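Extracellular solute-binding protein family 1 (Alicyclobacillus acidocaldarius subsp. acidocaldarius, PDB 4OVJ) probably binds a solute outside the cell and hands it to an ABC transporter for uptake, as other family 1 extracellular solute-binding proteins do. Local coordinates at residues 137-142 with 289-294; 275-280 with 356-361. All blocks are in the same frame, centred on the assembly; numbering follows the deposited sequence.

Interaction 1: residues 137-142 with 289-294; sequences NNYAVI and GLYIKP. With SO4 (sulfate ion), chain B.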
loop_
_atom_site.group_PDB
_atom_site.type_symbol
_atom_site.label_atom_id
_atom_site.label_comp_id
_atom_site.label_asym_id
_atom_site.label_seq_id
_atom_site.Cartn_x
_atom_site.Cartn_y
_atom_site.Cartn_z
ATOM N N ASN A 137 -3.372 -1.911 -0.499
ATOM C CA ASN A 137 -3.390 -0.971 0.603
ATOM C C ASN A 137 -3.415 0.442 0.024
ATOM O O ASN A 137 -3.001 0.670 -1.104
ATOM C CB ASN A 137 -2.163 -1.179 1.475
ATOM C CG ASN A 137 -2.360 -0.775 2.930
ATOM O OD1 ASN A 137 -3.369 -0.183 3.336
ATOM N ND2 ASN A 137 -1.367 -1.120 3.736
ATOM N N ASN A 138 -3.894 1.398 0.798
ATOM C CA ASN A 138 -3.787 2.793 0.411
ATOM C C ASN A 138 -3.927 3.690 1.632
ATOM O O ASN A 138 -4.330 3.241 2.698
ATOM C CB ASN A 138 -4.831 3.149 -0.651
ATOM C CG ASN A 138 -6.250 2.894 -0.196
ATOM O OD1 ASN A 138 -6.815 1.834 -0.464
ATOM N ND2 ASN A 138 -6.849 3.876 0.484
ATOM N N TYR A 139 -3.574 4.955 1.464
ATOM C CA TYR A 139 -3.709 5.924 2.535
ATOM C C TYR A 139 -5.168 6.242 2.831
ATOM O O TYR A 139 -6.023 6.230 1.942
ATOM C CB TYR A 139 -2.975 7.213 2.172
ATOM C CG TYR A 139 -1.489 7.163 2.452
ATOM C CD1 TYR A 139 -1.020 6.919 3.732
ATOM C CD2 TYR A 139 -0.553 7.413 1.443
ATOM C CE1 TYR A 139 0.340 6.889 4.011
ATOM C CE2 TYR A 139 0.805 7.387 1.715
ATOM C CZ TYR A 139 1.239 7.128 3.003
ATOM O OH TYR A 139 2.577 7.092 3.292
ATOM N N ALA A 140 -5.433 6.529 4.095
ATOM C CA ALA A 140 -6.731 7.008 4.545
ATOM C C ALA A 140 -6.504 7.925 5.733
ATOM O O ALA A 140 -5.471 7.845 6.396
ATOM C CB ALA A 140 -7.589 5.839 4.980
ATOM N N VAL A 141 -7.469 8.794 5.979
ATOM C CA VAL A 141 -7.576 9.472 7.260
ATOM C C VAL A 141 -8.448 8.606 8.147
ATOM O O VAL A 141 -9.583 8.299 7.806
ATOM C CB VAL A 141 -8.189 10.867 7.102
ATOM C CG1 VAL A 141 -8.425 11.490 8.461
ATOM C CG2 VAL A 141 -7.290 11.748 6.252
ATOM N N ILE A 142 -7.872 8.175 9.262
ATOM C CA ILE A 142 -8.565 7.383 10.268
ATOM C C ILE A 142 -8.874 8.349 11.398
ATOM O O ILE A 142 -7.970 8.952 11.983
ATOM C CB ILE A 142 -7.709 6.218 10.782
ATOM C CG1 ILE A 142 -7.157 5.400 9.605
ATOM C CG2 ILE A 142 -8.536 5.350 11.716
ATOM C CD1 ILE A 142 -6.316 4.209 9.992
ATOM N N GLY A 289 -3.223 12.584 -5.933
ATOM C CA GLY A 289 -2.098 11.979 -5.240
ATOM C C GLY A 289 -2.262 10.508 -4.932
ATOM O O GLY A 289 -1.272 9.778 -4.824
ATOM N N LEU A 290 -3.503 10.059 -4.754
ATOM C CA LEU A 290 -3.732 8.732 -4.213
ATOM C C LEU A 290 -3.356 7.659 -5.226
ATOM O O LEU A 290 -3.613 7.796 -6.417
ATOM C CB LEU A 290 -5.189 8.568 -3.816
ATOM C CG LEU A 290 -5.523 7.413 -2.868
ATOM C CD1 LEU A 290 -4.848 7.580 -1.510
ATOM C CD2 LEU A 290 -7.039 7.315 -2.717
ATOM N N TYR A 291 -2.738 6.604 -4.719
ATOM C CA TYR A 291 -2.465 5.381 -5.471
ATOM C C TYR A 291 -2.814 4.208 -4.574
ATOM O O TYR A 291 -2.891 4.335 -3.349
ATOM C CB TYR A 291 -0.992 5.285 -5.876
ATOM C CG TYR A 291 -0.037 5.359 -4.703
ATOM C CD1 TYR A 291 0.309 6.586 -4.137
ATOM C CD2 TYR A 291 0.473 4.206 -4.123
ATOM C CE1 TYR A 291 1.157 6.662 -3.040
ATOM C CE2 TYR A 291 1.329 4.273 -3.038
ATOM C CZ TYR A 291 1.652 5.504 -2.490
ATOM O OH TYR A 291 2.497 5.570 -1.410
ATOM N N ILE A 292 -3.013 3.064 -5.199
ATOM C CA ILE A 292 -3.190 1.813 -4.492
ATOM C C ILE A 292 -1.859 1.081 -4.543
ATOM O O ILE A 292 -1.300 0.889 -5.608
ATOM C CB ILE A 292 -4.284 0.938 -5.141
ATOM C CG1 ILE A 292 -5.551 1.745 -5.421
ATOM C CG2 ILE A 292 -4.588 -0.255 -4.253
ATOM C CD1 ILE A 292 -6.148 2.430 -4.218
ATOM N N LYS A 293 -1.366 0.662 -3.391
ATOM C CA LYS A 293 -0.105 -0.058 -3.331
ATOM C C LYS A 293 -0.414 -1.543 -3.477
ATOM O O LYS A 293 -1.181 -2.082 -2.692
ATOM C CB LYS A 293 0.569 0.198 -1.992
ATOM C CG LYS A 293 1.917 -0.479 -1.812
ATOM C CD LYS A 293 2.523 -0.086 -0.470
ATOM C CE LYS A 293 3.619 -1.049 -0.057
ATOM N NZ LYS A 293 4.842 -0.825 -0.865
ATOM N N PRO A 294 0.166 -2.206 -4.492
ATOM C CA PRO A 294 0.019 -3.653 -4.592
ATOM C C PRO A 294 0.912 -4.350 -3.572
ATOM O O PRO A 294 2.119 -4.087 -3.511
ATOM C CB PRO A 294 0.463 -3.941 -6.024
ATOM C CG PRO A 294 1.495 -2.899 -6.301
ATOM C CD PRO A 294 1.097 -1.675 -5.514
HETATM S S SO4 B . 4.249 5.901 6.259
HETATM O O1 SO4 B . 5.561 6.394 6.722
HETATM O O2 SO4 B . 4.398 5.017 5.075
HETATM O O3 SO4 B . 3.628 5.101 7.335
HETATM O O4 SO4 B . 3.393 7.064 5.951
HETATM O O HOH W 1 -1.988 5.405 -0.978
#

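Interaction 2: residues 275-280 with 356-361; sequences LALALP and FQLVNE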
loop_
_atom_site.group_PDB
_atom_site.type_symbol
_atom_site.label_atom_id
_atom_site.label_comp_id
_atom_site.label_asym_id
_atom_site.label_seq_id
_atom_site.Cartn_x
_atom_site.Cartn_y
_atom_site.Cartn_z
ATOM N N LEU A 275 -14.007 4.505 15.220
ATOM C CA LEU A 275 -13.194 5.115 14.177
ATOM C C LEU A 275 -13.861 4.999 12.814
ATOM O O LEU A 275 -14.555 4.021 12.518
ATOM C CB LEU A 275 -11.834 4.443 14.122
ATOM C CG LEU A 275 -11.040 4.446 15.419
ATOM C CD1 LEU A 275 -9.659 3.828 15.192
ATOM C CD2 LEU A 275 -10.916 5.851 15.997
ATOM N N ALA A 276 -13.670 6.025 12.009
ATOM C CA ALA A 276 -14.174 6.057 10.643
ATOM C C ALA A 276 -13.029 6.443 9.716
ATOM O O ALA A 276 -11.956 6.852 10.162
ATOM C CB ALA A 276 -15.326 7.034 10.517
ATOM N N LEU A 277 -13.289 6.293 8.430
ATOM C CA LEU A 277 -12.302 6.456 7.385
ATOM C C LEU A 277 -12.738 7.466 6.338
ATOM O O LEU A 277 -13.890 7.484 5.901
ATOM C CB LEU A 277 -12.049 5.115 6.718
ATOM C CG LEU A 277 -11.681 3.951 7.635
ATOM C CD1 LEU A 277 -11.576 2.650 6.861
ATOM C CD2 LEU A 277 -10.371 4.251 8.318
ATOM N N ALA A 278 -11.796 8.304 5.940
ATOM C CA ALA A 278 -11.976 9.228 4.828
ATOM C C ALA A 278 -10.824 9.074 3.867
ATOM O O ALA A 278 -9.730 8.663 4.254
ATOM C CB ALA A 278 -12.040 10.651 5.320
ATOM N N LEU A 279 -11.058 9.405 2.601
ATOM C CA LEU A 279 -9.933 9.524 1.678
ATOM C C LEU A 279 -9.083 10.728 2.088
ATOM O O LEU A 279 -9.603 11.710 2.626
ATOM C CB LEU A 279 -10.412 9.685 0.236
ATOM C CG LEU A 279 -11.167 8.482 -0.319
ATOM C CD1 LEU A 279 -11.697 8.816 -1.707
ATOM C CD2 LEU A 279 -10.296 7.229 -0.345
ATOM N N PRO A 280 -7.772 10.675 1.827
ATOM C CA PRO A 280 -6.917 11.776 2.255
ATOM C C PRO A 280 -7.168 13.075 1.483
ATOM O O PRO A 280 -7.743 13.055 0.382
ATOM C CB PRO A 280 -5.493 11.255 2.049
ATOM C CG PRO A 280 -5.606 9.959 1.362
ATOM C CD PRO A 280 -7.037 9.577 1.183
ATOM N N PHE A 356 -12.941 -2.085 3.559
ATOM C CA PHE A 356 -13.359 -2.481 2.208
ATOM C C PHE A 356 -14.127 -1.343 1.541
ATOM O O PHE A 356 -13.925 -1.055 0.360
ATOM C CB PHE A 356 -14.238 -3.736 2.232
ATOM C CG PHE A 356 -13.498 -5.020 2.479
ATOM C CD1 PHE A 356 -12.247 -5.048 3.076
ATOM C CD2 PHE A 356 -14.087 -6.234 2.134
ATOM C CE1 PHE A 356 -11.607 -6.248 3.313
ATOM C CE2 PHE A 356 -13.441 -7.431 2.378
ATOM C CZ PHE A 356 -12.200 -7.435 2.956
ATOM N N GLN A 357 -15.009 -0.694 2.295
ATOM C CA GLN A 357 -15.779 0.423 1.750
ATOM C C GLN A 357 -14.870 1.577 1.352
ATOM O O GLN A 357 -15.064 2.207 0.323
ATOM C CB GLN A 357 -16.811 0.914 2.755
ATOM C CG GLN A 357 -17.970 -0.049 2.948
ATOM C CD GLN A 357 -18.878 0.337 4.103
ATOM O OE1 GLN A 357 -18.484 1.082 5.005
ATOM N NE2 GLN A 357 -20.100 -0.180 4.085
ATOM N N LEU A 358 -13.878 1.866 2.184
ATOM C CA LEU A 358 -12.940 2.942 1.877
ATOM C C LEU A 358 -12.155 2.595 0.605
ATOM O O LEU A 358 -11.997 3.440 -0.282
ATOM C CB LEU A 358 -11.990 3.158 3.058
ATOM C CG LEU A 358 -10.997 4.328 3.063
ATOM C CD1 LEU A 358 -9.798 4.089 2.170
ATOM C CD2 LEU A 358 -11.685 5.642 2.723
ATOM N N VAL A 359 -11.686 1.353 0.502
ATOM C CA VAL A 359 -10.911 0.961 -0.681
ATOM C C VAL A 359 -11.784 1.090 -1.935
ATOM O O VAL A 359 -11.322 1.564 -2.958
ATOM C CB VAL A 359 -10.271 -0.429 -0.528
ATOM C CG1 VAL A 359 -9.607 -0.888 -1.818
ATOM C CG2 VAL A 359 -9.198 -0.404 0.557
ATOM N N ASN A 360 -13.060 0.731 -1.856
ATOM C CA ASN A 360 -13.932 0.926 -3.007
ATOM C C ASN A 360 -14.005 2.392 -3.456
ATOM O O ASN A 360 -14.005 2.672 -4.640
ATOM C CB ASN A 360 -15.325 0.359 -2.736
ATOM C CG ASN A 360 -15.338 -1.165 -2.689
ATOM O OD1 ASN A 360 -14.398 -1.835 -3.133
ATOM N ND2 ASN A 360 -16.420 -1.725 -2.163
ATOM N N GLU A 361 -14.038 3.326 -2.513
ATOM C CA GLU A 361 -13.971 4.743 -2.857
ATOM C C GLU A 361 -12.596 5.165 -3.376
ATOM O O GLU A 361 -12.514 5.955 -4.314
ATOM C CB GLU A 361 -14.414 5.605 -1.686
ATOM C CG GLU A 361 -15.876 5.390 -1.361
ATOM C CD GLU A 361 -16.773 5.646 -2.565
ATOM O OE1 GLU A 361 -16.634 6.717 -3.208
ATOM O OE2 GLU A 361 -17.599 4.762 -2.891
#

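Interaction 1: residues 137-142 with 289-294
N138 lies alongside I292, both side chains pointing the same way, its amide against the I292 methyl CD1, which comes 3.9 Å from N138 OD1. The pairing belongs to the mixed sheet of a periplasmic-binding-protein fold, where strands 128-144 and 293-300 run antiparallel. Their bridge is N137 with K293, a hydrogen-bonded pair. K293 N donates to N137 O over 2.8 Å, nearly along the C=O axis, while N137 N reaches K293 O less straight, at 3.1 Å. Beyond N138 the backbones diverge, and a water bridges them, accepting from Y139 N and donating to Y291 O at 2.8 Å; it also sits over the centre of one face of the Y291 ring. N138 CG takes the crowded position between its backbone N and carbonyl carbon (chi1 58°), which lets ND2 curl forward and donate to Y139 O at 2.9 Å from above that carbonyl plane. N138 OD1 is buried with no polar partner in the model, among I292 and helix 350-365. An alanine here removes the amide, and with it the ND2 bond to Y139 O and the packing on I292 and L358, which would probably loosen the hold on the backbone at Y139. L290 CD1 touches Y139 CB at 4.1 Å. The Y139 and Y291 side chains run side by side, Y291 OH 4.0 Å from Y139 CE2, and Y139 also stacks on W260. At the far end Y139 OH donates to O4 of a sulfate, probably from the crystallisation liquor, which S184 and W260 also hold; O4 meets the Y139 ring at its edge, 2.8 Å from OH.

Interaction 2: residues 275-280 with 356-361
A helix lying against a sheet defines this contact: helix 350-365 presents one apolar side chain, L358, to strand 275-278 and the residues just after it. L358 carries the contact, its CB directed toward the strand and CG anti to its backbone N (chi1 -173°), which places both methyls among L277 to L279. L277 crosses it at about a right angle, its CD1 coming 3.9 Å from L358 CB, while L277 CB rests on L358 CG. The methyls of L358 mainly meet the residues further along. L358 CD2 sits 3.7 Å from A278 C, covering the backbone where the A278 side chain points away from the helix, and it also meets L279 CD2 at 3.7 Å; L358 CD1 approaches the same L279 methyl at 4.1 Å. L279 starts out beside the helix, but with CG anti to its carbonyl carbon (chi1 -64°) its two methyls reach back to it. CD2 goes to L358, and L279 CD1 reaches one turn further along, 4.0 Å from E361 O and 4.2 Å from E361 CB. The carboxylate of E361 leads away from the strand and forms a salt bridge with K364. The contact is largely apolar, with the E361 backbone at the margin and N138 of strand 128-144 also against L358. Such apolar covering of a sheet by a helix is typical of the alpha/beta lobes of periplasmic binding proteins.

Interactions 1 and 2 have centres about 9 Å apart and meet on strand 128-144, which pairs with both 275-278 and 293-300 in the same mixed sheet. V141 N lies 2.8 Å from A278 O, a probable backbone hydrogen bond between the two contacts. Helix 350-365 joins them as well, since the N138 amide packs on L358 and V359. Along the chain the order is 137-142, 275-280, 289-294, 356-361, so the segments alternate and the connections interlace. Chain parts well over 100 residues apart thus meet in and around one sheet, consistent with the discontinuous lobes common in this class of binding protein.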